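Local coordinates for mannose-specific lectin 1 chain 2 (Remusatia vivipara, PDB 3R0E), which probably binds D-mannose through its bulb-type lectin domain, one part of a longer secreted lectin with likely hemagglutinating activity, at residues R20-K24 with N25-V29. Residues are numbered along the deposited sequence; the frame is centred on the assembly and turned at random.
Sequences RLTAK and NHQLV
L21 and L28 pair their backbones in both directions across an antiparallel beta hairpin: L21 N donates to L28 O at 2.7 Å, and L28 N returns a straighter bond to L21 O at 2.9 Å (N-H...O 165°). Nearer the turn, A23 N reaches H26 O at 2.8 Å, closing the ladder just before K24 and N25 reverse the chain. L21 O also takes a weaker CA-H...O contact from Q27 CA at 3.3 Å.

Apolar packing marks one face. L21 and L28 meet at their CB atoms, 4.2 Å apart; their branched, uncharged chains suit burial, L21 against L90 and L92 of strand 89-92, L28 against L92.

The other face is more polar, its exposed R20 and partly exposed Q27 able to offer polar ends to solvent. R20 runs alongside V29, and its chain, bent at chi3 (46°), brings NH2 to 3.6 Å from V29 CG1. Q27 slants across the same arginine, the amide and guanidinium planes 24° apart; as modelled, Q27 NE2 and R20 NE, 3.5 Å apart, are both donors and do not bond.

V29 also touches Y39, which probably helps bind mannose. Three backbone bonds hold this beta-prism II hairpin, its leucines facing the core and V29 adjoining the probable sugar site.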
ATOM      1  N   ARG B  20       3.521   7.489 -13.622  1.00 29.30           N
ATOM      2  CA  ARG B  20       4.283   6.436 -12.977  1.00 29.95           C
ATOM      3  C   ARG B  20       4.059   6.389 -11.478  1.00 29.67           C
ATOM      4  O   ARG B  20       3.661   7.388 -10.864  1.00 29.42           O
ATOM      5  CB  ARG B  20       5.783   6.637 -13.249  1.00 30.36           C
ATOM      6  CG  ARG B  20       6.295   8.005 -12.814  1.00 33.48           C
ATOM      7  CD  ARG B  20       7.769   8.234 -13.120  1.00 38.39           C
ATOM      8  NE  ARG B  20       8.134   7.821 -14.472  1.00 42.16           N
ATOM      9  CZ  ARG B  20       7.859   8.518 -15.567  1.00 44.56           C
ATOM     10  NH1 ARG B  20       7.204   9.673 -15.472  1.00 47.72           N
ATOM     11  NH2 ARG B  20       8.224   8.061 -16.756  1.00 43.87           N
ATOM     12  N   LEU B  21       4.306   5.217 -10.898  1.00 29.36           N
ATOM     13  CA  LEU B  21       4.567   5.115  -9.463  1.00 29.06           C
ATOM     14  C   LEU B  21       6.076   5.130  -9.258  1.00 29.20           C
ATOM     15  O   LEU B  21       6.833   4.608 -10.083  1.00 28.98           O
ATOM     16  CB  LEU B  21       3.943   3.852  -8.852  1.00 28.58           C
ATOM     17  CG  LEU B  21       2.419   3.660  -8.927  1.00 28.56           C
ATOM     18  CD1 LEU B  21       1.956   2.488  -8.053  1.00 27.37           C
ATOM     19  CD2 LEU B  21       1.650   4.927  -8.549  1.00 27.16           C
ATOM     20  N   THR B  22       6.504   5.728  -8.154  1.00 29.76           N
ATOM     21  CA  THR B  22       7.914   5.877  -7.843  1.00 30.56           C
ATOM     22  C   THR B  22       8.204   5.352  -6.442  1.00 31.24           C
ATOM     23  O   THR B  22       7.502   5.686  -5.488  1.00 31.36           O
ATOM     24  CB  THR B  22       8.345   7.369  -7.923  1.00 30.42           C
ATOM     25  OG1 THR B  22       8.100   7.865  -9.240  1.00 30.13           O
ATOM     26  CG2 THR B  22       9.816   7.524  -7.626  1.00 30.91           C
ATOM     27  N   ALA B  23       9.247   4.535  -6.331  1.00 32.12           N
ATOM     28  CA  ALA B  23       9.768   4.095  -5.046  1.00 32.92           C
ATOM     29  C   ALA B  23      11.276   4.377  -4.965  1.00 33.75           C
ATOM     30  O   ALA B  23      11.868   4.898  -5.906  1.00 34.32           O
ATOM     31  CB  ALA B  23       9.471   2.620  -4.836  1.00 32.75           C
ATOM     32  N   LYS B  24      11.887   4.026  -3.838  1.00 34.69           N
ATOM     33  CA  LYS B  24      13.309   4.264  -3.582  1.00 35.62           C
ATOM     34  C   LYS B  24      14.212   3.960  -4.778  1.00 35.41           C
ATOM     35  O   LYS B  24      14.944   4.840  -5.246  1.00 35.59           O
ATOM     36  CB  LYS B  24      13.758   3.430  -2.382  1.00 36.39           C
ATOM     37  CG  LYS B  24      14.685   4.166  -1.414  1.00 38.75           C
ATOM     38  CD  LYS B  24      14.953   3.318  -0.158  1.00 41.86           C
ATOM     39  CE  LYS B  24      15.125   4.193   1.089  1.00 44.20           C
ATOM     40  NZ  LYS B  24      13.891   5.002   1.412  1.00 44.72           N
ATOM     41  N   ASN B  25      14.148   2.722  -5.270  1.00 34.79           N
ATOM     42  CA  ASN B  25      15.001   2.272  -6.378  1.00 34.11           C
ATOM     43  C   ASN B  25      14.232   1.781  -7.606  1.00 33.13           C
ATOM     44  O   ASN B  25      14.819   1.194  -8.517  1.00 32.98           O
ATOM     45  CB  ASN B  25      15.960   1.171  -5.894  1.00 34.49           C
ATOM     46  CG  ASN B  25      16.996   1.689  -4.909  1.00 35.86           C
ATOM     47  OD1 ASN B  25      17.075   1.217  -3.775  1.00 38.13           O
ATOM     48  ND2 ASN B  25      17.787   2.675  -5.333  1.00 36.47           N
ATOM     49  N   HIS B  26      12.924   2.025  -7.628  1.00 32.10           N
ATOM     50  CA  HIS B  26      12.044   1.437  -8.635  1.00 30.82           C
ATOM     51  C   HIS B  26      10.989   2.408  -9.140  1.00 30.67           C
ATOM     52  O   HIS B  26      10.567   3.307  -8.417  1.00 30.58           O
ATOM     53  CB  HIS B  26      11.342   0.204  -8.069  1.00 30.56           C
ATOM     54  CG  HIS B  26      12.274  -0.809  -7.485  1.00 29.82           C
ATOM     55  ND1 HIS B  26      12.765  -1.874  -8.211  1.00 29.52           N
ATOM     56  CD2 HIS B  26      12.816  -0.911  -6.251  1.00 28.50           C
ATOM     57  CE1 HIS B  26      13.559  -2.595  -7.442  1.00 28.97           C
ATOM     58  NE2 HIS B  26      13.608  -2.031  -6.250  1.00 28.67           N
ATOM     59  N   GLN B  27      10.562   2.190 -10.382  1.00 30.36           N
ATOM     60  CA  GLN B  27       9.490   2.944 -11.012  1.00 30.50           C
ATOM     61  C   GLN B  27       8.561   1.991 -11.750  1.00 29.80           C
ATOM     62  O   GLN B  27       9.007   1.026 -12.364  1.00 29.52           O
ATOM     63  CB  GLN B  27      10.040   3.949 -12.031  1.00 30.93           C
ATOM     64  CG  GLN B  27      10.772   5.152 -11.446  1.00 34.18           C
ATOM     65  CD  GLN B  27      10.968   6.265 -12.475  1.00 38.28           C
ATOM     66  OE1 GLN B  27      11.411   6.023 -13.601  1.00 40.90           O
ATOM     67  NE2 GLN B  27      10.631   7.490 -12.092  1.00 39.78           N
ATOM     68  N   LEU B  28       7.264   2.278 -11.689  1.00 29.19           N
ATOM     69  CA  LEU B  28       6.277   1.537 -12.443  1.00 28.29           C
ATOM     70  C   LEU B  28       5.536   2.528 -13.349  1.00 28.14           C
ATOM     71  O   LEU B  28       4.803   3.382 -12.863  1.00 28.08           O
ATOM     72  CB  LEU B  28       5.322   0.823 -11.487  1.00 27.90           C
ATOM     73  CG  LEU B  28       4.196  -0.000 -12.107  1.00 27.04           C
ATOM     74  CD1 LEU B  28       4.747  -1.193 -12.890  1.00 25.33           C
ATOM     75  CD2 LEU B  28       3.234  -0.438 -11.026  1.00 25.39           C
ATOM     76  N   VAL B  29       5.737   2.390 -14.661  1.00 27.91           N
ATOM     77  CA  VAL B  29       5.327   3.392 -15.652  1.00 27.46           C
ATOM     78  C   VAL B  29       4.313   2.830 -16.642  1.00 27.70           C
ATOM     79  O   VAL B  29       4.564   1.822 -17.304  1.00 27.95           O
ATOM     80  CB  VAL B  29       6.556   3.955 -16.461  1.00 27.40           C
ATOM     81  CG1 VAL B  29       6.148   5.139 -17.308  1.00 27.81           C
ATOM     82  CG2 VAL B  29       7.718   4.357 -15.540  1.00 26.45           C
TER